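Local coordinates for prolyl-tRNA synthetase (Giardia lamblia ATCC 50803, PDB 3IAL), which probably joins L-proline to its tRNA at the expense of ATP, and is captured here with the prolyl-adenylate intermediate in place, at residues 147-153 against 166-172; 44-50 against 161-167. All coordinates share one frame; numbering follows the deposited sequence.

Contact 1 of 2, residues 147-153 against 166-172; sequences QTCTIFR and REIHWNE. With PR8 (5'-O-[(R)-hydroxy{[(2S)-pyrrolidin-2-ylcarbonyl]oxy}phosphoryl]adenosine), chain H.
Thr150 OG1 donates to Glu167 OE2 at 2.7 Å on the anti side of the carboxylate, and Thr81 of the second subunit bonds the same oxygen. At the other end Gln147 NE2 donates to Glu172 OE1 at 3.0 Å from above the carboxylate plane, the side chains running alongside, while Phe79 N holds Gln147 OE1. Ser123 and, weakly, Trp170 NE1 also grip Glu172 OE1 and His174 bonds OE2, so both oxygens are held beside the prolyl ring. Asn171 ND2 points almost straight at Thr148 OG1 (171°), whose other partner is Glu66. Throughout, the backbones pair as antiparallel strands, from Gln147 with Glu172 to Arg153 N with Arg166 O, as expected of a class II synthetase core. Ile151, its CG1 between backbone N and carbonyl carbon (chi1 50°), sets CD1 over one face of the Trp170 indole, 3.4 Å from the centroid of its six-membered ring. Cys149 SG lies at the pyrrole edge near NE1, and the ligand's prolyl carbonyl O meets the benzo rim in the ring plane, 3.4 Å from Trp170 CH2. Ile168 CG2 approaches the adenine C2 at 3.4 Å. Helix 52-71 packs against Thr148, His169 and Asn171, while strand 263-274 adjoins strand 167-177.

Contact 2 of 2, residues 44-50 against 161-167; sequences VKGCVVF and PLIRVRE. With PR8 (5'-O-[(R)-hydroxy{[(2S)-pyrrolidin-2-ylcarbonyl]oxy}phosphoryl]adenosine), chain H.
The Arg166 guanidinium turns its edge to the carbonyl of Lys45: NH1 donates to Lys45 O at 2.9 Å, with the oxygen tilted 22° from the guanidinium plane. The chain runs past the Lys45 carbonyl and bends at chi3 (76°), leaving NH1 beside that oxygen. His154 takes a bond from NH2, fixing the rotation of the group further. The other flat group, the Phe50 ring, is met obliquely by Leu162 CD2, which reaches Phe50 CZ at 3.5 Å. Between them Gly46 O receives the backbone N of Arg166 at 2.7 Å and, weakly, that of Glu167. Gly46 belongs to a type II turn from Val44 to Cys47; its positive phi suits that turn, and the Arg166 chain passes where a side chain would stand. Val165 CB packs 3.3 Å from Gly46 O, and Val48 CG1 makes looser apolar contact with Val165 and Pro161. Two weak bonds meet the adenine: Val165 N to adenine N1 (3.5 Å) and adenine N6 to Val165 O (3.4 Å). Two successive turn carbonyls thus hold Arg166 at main chain and side chain, a second shell consistent with positioning the neighbouring Val165 to face the N1 and N6 edge of the adenine.

How the contacts relate
Contacts 1 and 2 run into each other through Arg166 and Glu167, where the adenine-binding loop enters strand 167-177; their centres are 11 Å apart. Both reach the prolyl-adenylate, but at different parts of it. The strand pair of contact 1 extends along the ligand, from adenine at Ile168 to the prolyl ring at Glu172, whereas contact 2 backs the loop that borders the base. Arg166 is therefore held from two sides, its carbonyl by Arg153 and its amide and guanidinium by the 44-50 turn. Both contacts also touch the second subunit, placing this wall of the pocket close to the dimer interface.

Contact 1 of 2, residues 147-153 against 166-172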
loop_
_atom_site.group_PDB
_atom_site.type_symbol
_atom_site.label_atom_id
_atom_site.label_comp_id
_atom_site.label_asym_id
_atom_site.label_seq_id
_atom_site.Cartn_x
_atom_site.Cartn_y
_atom_site.Cartn_z
ATOM N N GLN B 147 -8.636 -2.368 -5.266
ATOM C CA GLN B 147 -8.019 -2.269 -3.955
ATOM C C GLN B 147 -6.956 -3.340 -3.764
ATOM O O GLN B 147 -7.074 -4.448 -4.271
ATOM C CB GLN B 147 -9.057 -2.367 -2.847
ATOM C CG GLN B 147 -9.770 -3.703 -2.747
ATOM C CD GLN B 147 -10.800 -3.704 -1.639
ATOM O OE1 GLN B 147 -11.074 -2.661 -1.042
ATOM N NE2 GLN B 147 -11.387 -4.875 -1.364
ATOM N N THR B 148 -5.916 -2.970 -3.032
ATOM C CA THR B 148 -4.843 -3.869 -2.663
ATOM C C THR B 148 -5.072 -4.130 -1.198
ATOM O O THR B 148 -5.151 -3.193 -0.410
ATOM C CB THR B 148 -3.477 -3.205 -2.852
ATOM O OG1 THR B 148 -3.264 -2.980 -4.247
ATOM C CG2 THR B 148 -2.359 -4.074 -2.269
ATOM N N CYS B 149 -5.207 -5.395 -0.839
ATOM C CA CYS B 149 -5.577 -5.757 0.524
ATOM C C CYS B 149 -5.352 -7.249 0.701
ATOM O O CYS B 149 -4.821 -7.909 -0.193
ATOM C CB CYS B 149 -7.049 -5.412 0.797
ATOM S SG CYS B 149 -8.252 -6.430 -0.148
ATOM N N THR B 150 -5.768 -7.780 1.844
ATOM C CA THR B 150 -5.749 -9.216 2.045
ATOM C C THR B 150 -7.182 -9.733 2.075
ATOM O O THR B 150 -8.111 -9.006 2.471
ATOM C CB THR B 150 -4.948 -9.629 3.299
ATOM O OG1 THR B 150 -5.690 -9.360 4.497
ATOM C CG2 THR B 150 -3.619 -8.895 3.340
ATOM N N ILE B 151 -7.350 -10.965 1.596
ATOM C CA ILE B 151 -8.606 -11.706 1.697
ATOM C C ILE B 151 -8.333 -12.965 2.516
ATOM O O ILE B 151 -7.166 -13.276 2.809
ATOM C CB ILE B 151 -9.182 -12.071 0.308
ATOM C CG1 ILE B 151 -8.118 -12.741 -0.576
ATOM C CG2 ILE B 151 -9.750 -10.822 -0.377
ATOM C CD1 ILE B 151 -8.712 -13.565 -1.734
ATOM N N PHE B 152 -9.398 -13.680 2.883
ATOM C CA PHE B 152 -9.306 -14.797 3.832
ATOM C C PHE B 152 -10.054 -16.043 3.337
ATOM O O PHE B 152 -11.226 -15.962 2.989
ATOM C CB PHE B 152 -9.852 -14.367 5.200
ATOM C CG PHE B 152 -9.109 -13.203 5.812
ATOM C CD1 PHE B 152 -8.095 -13.418 6.741
ATOM C CD2 PHE B 152 -9.422 -11.899 5.459
ATOM C CE1 PHE B 152 -7.409 -12.354 7.305
ATOM C CE2 PHE B 152 -8.732 -10.814 6.021
ATOM C CZ PHE B 152 -7.727 -11.043 6.942
ATOM N N ARG B 153 -9.363 -17.185 3.306
ATOM C CA ARG B 153 -9.938 -18.450 2.844
ATOM C C ARG B 153 -9.647 -19.557 3.851
ATOM O O ARG B 153 -8.521 -20.052 3.927
ATOM C CB ARG B 153 -9.349 -18.850 1.485
ATOM C CG ARG B 153 -9.456 -17.810 0.384
ATOM C CD ARG B 153 -10.738 -17.911 -0.383
ATOM N NE ARG B 153 -10.858 -16.837 -1.373
ATOM C CZ ARG B 153 -10.587 -16.933 -2.675
ATOM N NH1 ARG B 153 -10.164 -18.068 -3.220
ATOM N NH2 ARG B 153 -10.752 -15.867 -3.451
ATOM N N ARG B 166 -4.034 -19.039 3.727
ATOM C CA ARG B 166 -5.364 -18.773 4.263
ATOM C C ARG B 166 -5.629 -17.274 4.419
ATOM O O ARG B 166 -6.784 -16.860 4.397
ATOM C CB ARG B 166 -5.583 -19.527 5.569
ATOM C CG ARG B 166 -5.773 -21.030 5.341
ATOM C CD ARG B 166 -5.775 -21.815 6.631
ATOM N NE ARG B 166 -7.022 -21.688 7.372
ATOM C CZ ARG B 166 -7.135 -21.707 8.706
ATOM N NH1 ARG B 166 -6.072 -21.807 9.503
ATOM N NH2 ARG B 166 -8.332 -21.598 9.254
ATOM N N GLU B 167 -4.572 -16.477 4.580
ATOM C CA GLU B 167 -4.661 -15.025 4.367
ATOM C C GLU B 167 -3.822 -14.657 3.153
ATOM O O GLU B 167 -2.624 -14.883 3.121
ATOM C CB GLU B 167 -4.212 -14.226 5.593
ATOM C CG GLU B 167 -4.116 -12.731 5.322
ATOM C CD GLU B 167 -4.123 -11.878 6.582
ATOM O OE1 GLU B 167 -3.948 -12.427 7.684
ATOM O OE2 GLU B 167 -4.310 -10.646 6.462
ATOM N N ILE B 168 -4.475 -14.067 2.160
ATOM C CA ILE B 168 -3.887 -13.871 0.855
ATOM C C ILE B 168 -3.796 -12.386 0.525
ATOM O O ILE B 168 -4.813 -11.707 0.423
ATOM C CB ILE B 168 -4.744 -14.559 -0.226
ATOM C CG1 ILE B 168 -5.100 -15.995 0.183
ATOM C CG2 ILE B 168 -4.020 -14.533 -1.590
ATOM C CD1 ILE B 168 -6.399 -16.489 -0.452
ATOM N N HIS B 169 -2.573 -11.894 0.328
ATOM C CA HIS B 169 -2.366 -10.520 -0.109
ATOM C C HIS B 169 -2.660 -10.472 -1.604
ATOM O O HIS B 169 -2.206 -11.340 -2.366
ATOM C CB HIS B 169 -0.936 -10.077 0.204
ATOM C CG HIS B 169 -0.713 -8.605 0.073
ATOM N ND1 HIS B 169 -0.051 -8.044 -1.001
ATOM C CD2 HIS B 169 -1.069 -7.576 0.879
ATOM C CE1 HIS B 169 -0.014 -6.731 -0.850
ATOM N NE2 HIS B 169 -0.624 -6.420 0.280
ATOM N N TRP B 170 -3.456 -9.494 -2.028
ATOM C CA TRP B 170 -3.858 -9.430 -3.427
ATOM C C TRP B 170 -4.315 -8.049 -3.856
ATOM O O TRP B 170 -4.420 -7.146 -3.036
ATOM C CB TRP B 170 -4.935 -10.496 -3.714
ATOM C CG TRP B 170 -6.401 -10.126 -3.511
ATOM C CD1 TRP B 170 -6.919 -9.087 -2.790
ATOM C CD2 TRP B 170 -7.525 -10.866 -4.005
ATOM N NE1 TRP B 170 -8.290 -9.119 -2.836
ATOM C CE2 TRP B 170 -8.686 -10.207 -3.570
ATOM C CE3 TRP B 170 -7.656 -12.024 -4.780
ATOM C CZ2 TRP B 170 -9.963 -10.652 -3.899
ATOM C CZ3 TRP B 170 -8.927 -12.466 -5.111
ATOM C CH2 TRP B 170 -10.061 -11.780 -4.669
ATOM N N ASN B 171 -4.586 -7.908 -5.150
ATOM C CA ASN B 171 -5.316 -6.765 -5.669
ATOM C C ASN B 171 -6.521 -7.260 -6.452
ATOM O O ASN B 171 -6.410 -8.205 -7.249
ATOM C CB ASN B 171 -4.408 -5.883 -6.531
ATOM C CG ASN B 171 -5.150 -4.710 -7.180
ATOM O OD1 ASN B 171 -5.897 -4.896 -8.134
ATOM N ND2 ASN B 171 -4.909 -3.497 -6.683
ATOM N N GLU B 172 -7.670 -6.635 -6.190
ATOM C CA GLU B 172 -8.911 -6.914 -6.910
ATOM C C GLU B 172 -9.481 -5.631 -7.512
ATOM O O GLU B 172 -9.649 -4.630 -6.815
ATOM C CB GLU B 172 -9.952 -7.578 -5.995
ATOM C CG GLU B 172 -10.379 -6.774 -4.764
ATOM C CD GLU B 172 -11.302 -7.566 -3.839
ATOM O OE1 GLU B 172 -11.069 -7.582 -2.607
ATOM O OE2 GLU B 172 -12.269 -8.172 -4.348
HETATM C C PR8 H . -11.486 -13.583 -8.116
HETATM N N PR8 H . -12.785 -11.748 -7.230
HETATM O O PR8 H . -11.390 -13.922 -6.935
HETATM P P PR8 H . -10.028 -15.492 -8.753
HETATM N N1 PR8 H . -3.433 -18.329 -2.208
HETATM C C2 PR8 H . -2.822 -17.439 -2.983
HETATM N N3 PR8 H . -3.420 -16.895 -4.045
HETATM C C4 PR8 H . -4.666 -17.225 -4.380
HETATM C C5 PR8 H . -5.334 -18.161 -3.597
HETATM C C6 PR8 H . -4.693 -18.713 -2.491
HETATM N N6 PR8 H . -5.322 -19.605 -1.725
HETATM N N7 PR8 H . -6.543 -18.326 -4.119
HETATM C C8 PR8 H . -6.640 -17.531 -5.188
HETATM N N9 PR8 H . -5.493 -16.859 -5.360
HETATM C CA PR8 H . -12.248 -12.309 -8.481
HETATM C CB PR8 H . -11.267 -11.291 -9.038
HETATM C CD PR8 H . -12.421 -10.336 -7.192
HETATM C CG PR8 H . -11.051 -10.305 -7.881
HETATM C "C1'" PR8 H . -5.236 -15.878 -6.462
HETATM O O10 PR8 H . -10.984 -14.264 -9.181
HETATM O O1P PR8 H . -10.772 -16.644 -8.181
HETATM C "C2'" PR8 H . -5.164 -16.554 -7.853
HETATM O "O2'" PR8 H . -4.114 -15.960 -8.632
HETATM O O2P PR8 H . -9.275 -15.922 -10.105
HETATM C "C3'" PR8 H . -6.477 -16.158 -8.487
HETATM O "O3'" PR8 H . -6.370 -16.188 -9.912
HETATM C "C4'" PR8 H . -6.513 -14.724 -7.989
HETATM O "O4'" PR8 H . -6.335 -14.917 -6.568
HETATM C "C5'" PR8 H . -7.852 -14.111 -8.338
HETATM O "O5'" PR8 H . -8.901 -14.880 -7.782
#

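Contact 2 of 2, residues 44-50 against 161-167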
loop_
_atom_site.group_PDB
_atom_site.type_symbol
_atom_site.label_atom_id
_atom_site.label_comp_id
_atom_site.label_asym_id
_atom_site.label_seq_id
_atom_site.Cartn_x
_atom_site.Cartn_y
_atom_site.Cartn_z
ATOM N N VAL B 44 -0.718 -19.631 13.131
ATOM C CA VAL B 44 -2.031 -19.781 12.522
ATOM C C VAL B 44 -1.794 -20.392 11.149
ATOM O O VAL B 44 -1.146 -19.778 10.303
ATOM C CB VAL B 44 -2.783 -18.436 12.433
ATOM C CG1 VAL B 44 -4.130 -18.610 11.732
ATOM C CG2 VAL B 44 -2.989 -17.862 13.833
ATOM N N LYS B 45 -2.291 -21.617 10.957
ATOM C CA LYS B 45 -2.084 -22.368 9.719
ATOM C C LYS B 45 -2.441 -21.532 8.499
ATOM O O LYS B 45 -3.503 -20.916 8.450
ATOM C CB LYS B 45 -2.903 -23.669 9.737
ATOM C CG LYS B 45 -3.030 -24.378 8.382
ATOM C CD LYS B 45 -3.639 -25.775 8.540
ATOM C CE LYS B 45 -4.154 -26.315 7.214
ATOM N NZ LYS B 45 -4.733 -27.682 7.359
ATOM N N GLY B 46 -1.530 -21.493 7.534
ATOM C CA GLY B 46 -1.729 -20.759 6.291
ATOM C C GLY B 46 -1.670 -19.244 6.394
ATOM O O GLY B 46 -2.026 -18.550 5.435
ATOM N N CYS B 47 -1.246 -18.720 7.543
ATOM C CA CYS B 47 -1.051 -17.281 7.707
ATOM C C CYS B 47 0.432 -17.040 7.930
ATOM O O CYS B 47 0.949 -17.277 9.027
ATOM C CB CYS B 47 -1.855 -16.747 8.893
ATOM S SG CYS B 47 -3.620 -16.934 8.711
ATOM N N VAL B 48 1.118 -16.576 6.889
ATOM C CA VAL B 48 2.564 -16.478 6.935
ATOM C C VAL B 48 2.995 -15.033 7.039
ATOM O O VAL B 48 2.391 -14.160 6.431
ATOM C CB VAL B 48 3.224 -17.138 5.696
ATOM C CG1 VAL B 48 2.730 -18.570 5.539
ATOM C CG2 VAL B 48 2.937 -16.338 4.450
ATOM N N VAL B 49 4.048 -14.791 7.818
ATOM C CA VAL B 49 4.644 -13.473 7.912
ATOM C C VAL B 49 5.408 -13.179 6.624
ATOM O O VAL B 49 6.193 -14.004 6.169
ATOM C CB VAL B 49 5.622 -13.369 9.116
ATOM C CG1 VAL B 49 6.300 -11.983 9.166
ATOM C CG2 VAL B 49 4.886 -13.664 10.427
ATOM N N PHE B 50 5.150 -12.017 6.030
ATOM C CA PHE B 50 6.000 -11.482 4.974
ATOM C C PHE B 50 7.165 -10.746 5.633
ATOM O O PHE B 50 6.974 -9.669 6.204
ATOM C CB PHE B 50 5.222 -10.501 4.093
ATOM C CG PHE B 50 4.816 -11.047 2.754
ATOM C CD1 PHE B 50 5.773 -11.432 1.823
ATOM C CD2 PHE B 50 3.477 -11.113 2.401
ATOM C CE1 PHE B 50 5.397 -11.912 0.563
ATOM C CE2 PHE B 50 3.092 -11.588 1.166
ATOM C CZ PHE B 50 4.059 -11.988 0.236
ATOM N N PRO B 161 3.559 -21.173 1.227
ATOM C CA PRO B 161 3.713 -19.717 1.122
ATOM C C PRO B 161 3.522 -19.188 -0.296
ATOM O O PRO B 161 4.025 -19.785 -1.248
ATOM C CB PRO B 161 5.155 -19.485 1.583
ATOM C CG PRO B 161 5.395 -20.565 2.539
ATOM C CD PRO B 161 4.641 -21.763 2.024
ATOM N N LEU B 162 2.781 -18.082 -0.415
ATOM C CA LEU B 162 2.537 -17.388 -1.683
ATOM C C LEU B 162 1.548 -18.105 -2.611
ATOM O O LEU B 162 0.805 -17.450 -3.330
ATOM C CB LEU B 162 3.842 -17.110 -2.446
ATOM C CG LEU B 162 5.008 -16.503 -1.669
ATOM C CD1 LEU B 162 6.173 -16.262 -2.591
ATOM C CD2 LEU B 162 4.592 -15.199 -1.003
ATOM N N ILE B 163 1.541 -19.431 -2.590
ATOM C CA ILE B 163 0.815 -20.241 -3.571
ATOM C C ILE B 163 -0.560 -20.671 -3.047
ATOM O O ILE B 163 -1.544 -20.572 -3.761
ATOM C CB ILE B 163 1.672 -21.479 -3.984
ATOM C CG1 ILE B 163 2.822 -21.034 -4.891
ATOM C CG2 ILE B 163 0.835 -22.546 -4.672
ATOM C CD1 ILE B 163 3.904 -22.067 -5.049
ATOM N N ARG B 164 -0.613 -21.156 -1.811
ATOM C CA ARG B 164 -1.867 -21.582 -1.183
ATOM C C ARG B 164 -1.840 -21.208 0.289
ATOM O O ARG B 164 -1.312 -21.955 1.099
ATOM C CB ARG B 164 -2.068 -23.102 -1.294
ATOM C CG ARG B 164 -2.636 -23.594 -2.612
ATOM C CD ARG B 164 -3.220 -25.004 -2.445
ATOM N NE ARG B 164 -2.220 -25.922 -1.892
ATOM C CZ ARG B 164 -1.456 -26.751 -2.601
ATOM N NH1 ARG B 164 -1.574 -26.834 -3.925
ATOM N NH2 ARG B 164 -0.567 -27.518 -1.975
ATOM N N VAL B 165 -2.407 -20.051 0.622
ATOM C CA VAL B 165 -2.409 -19.552 1.993
ATOM C C VAL B 165 -3.836 -19.219 2.429
ATOM O O VAL B 165 -4.744 -19.153 1.609
ATOM C CB VAL B 165 -1.463 -18.322 2.164
ATOM C CG1 VAL B 165 0.004 -18.761 2.094
ATOM C CG2 VAL B 165 -1.752 -17.243 1.135
ATOM N N ARG B 166 -4.034 -19.039 3.727
ATOM C CA ARG B 166 -5.364 -18.773 4.263
ATOM C C ARG B 166 -5.629 -17.274 4.419
ATOM O O ARG B 166 -6.784 -16.860 4.397
ATOM C CB ARG B 166 -5.583 -19.527 5.569
ATOM C CG ARG B 166 -5.773 -21.030 5.341
ATOM C CD ARG B 166 -5.775 -21.815 6.631
ATOM N NE ARG B 166 -7.022 -21.688 7.372
ATOM C CZ ARG B 166 -7.135 -21.707 8.706
ATOM N NH1 ARG B 166 -6.072 -21.807 9.503
ATOM N NH2 ARG B 166 -8.332 -21.598 9.254
ATOM N N GLU B 167 -4.572 -16.477 4.580
ATOM C CA GLU B 167 -4.661 -15.025 4.367
ATOM C C GLU B 167 -3.822 -14.657 3.153
ATOM O O GLU B 167 -2.624 -14.883 3.121
ATOM C CB GLU B 167 -4.212 -14.226 5.593
ATOM C CG GLU B 167 -4.116 -12.731 5.322
ATOM C CD GLU B 167 -4.123 -11.878 6.582
ATOM O OE1 GLU B 167 -3.948 -12.427 7.684
ATOM O OE2 GLU B 167 -4.310 -10.646 6.462
HETATM C C PR8 H . -11.486 -13.583 -8.116
HETATM N N PR8 H . -12.785 -11.748 -7.230
HETATM O O PR8 H . -11.390 -13.922 -6.935
HETATM P P PR8 H . -10.028 -15.492 -8.753
HETATM N N1 PR8 H . -3.433 -18.329 -2.208
HETATM C C2 PR8 H . -2.822 -17.439 -2.983
HETATM N N3 PR8 H . -3.420 -16.895 -4.045
HETATM C C4 PR8 H . -4.666 -17.225 -4.380
HETATM C C5 PR8 H . -5.334 -18.161 -3.597
HETATM C C6 PR8 H . -4.693 -18.713 -2.491
HETATM N N6 PR8 H . -5.322 -19.605 -1.725
HETATM N N7 PR8 H . -6.543 -18.326 -4.119
HETATM C C8 PR8 H . -6.640 -17.531 -5.188
HETATM N N9 PR8 H . -5.493 -16.859 -5.360
HETATM C CA PR8 H . -12.248 -12.309 -8.481
HETATM C CB PR8 H . -11.267 -11.291 -9.038
HETATM C CD PR8 H . -12.421 -10.336 -7.192
HETATM C CG PR8 H . -11.051 -10.305 -7.881
HETATM C "C1'" PR8 H . -5.236 -15.878 -6.462
HETATM O O10 PR8 H . -10.984 -14.264 -9.181
HETATM O O1P PR8 H . -10.772 -16.644 -8.181
HETATM C "C2'" PR8 H . -5.164 -16.554 -7.853
HETATM O "O2'" PR8 H . -4.114 -15.960 -8.632
HETATM O O2P PR8 H . -9.275 -15.922 -10.105
HETATM C "C3'" PR8 H . -6.477 -16.158 -8.487
HETATM O "O3'" PR8 H . -6.370 -16.188 -9.912
HETATM C "C4'" PR8 H . -6.513 -14.724 -7.989
HETATM O "O4'" PR8 H . -6.335 -14.917 -6.568
HETATM C "C5'" PR8 H . -7.852 -14.111 -8.338
HETATM O "O5'" PR8 H . -8.901 -14.880 -7.782
#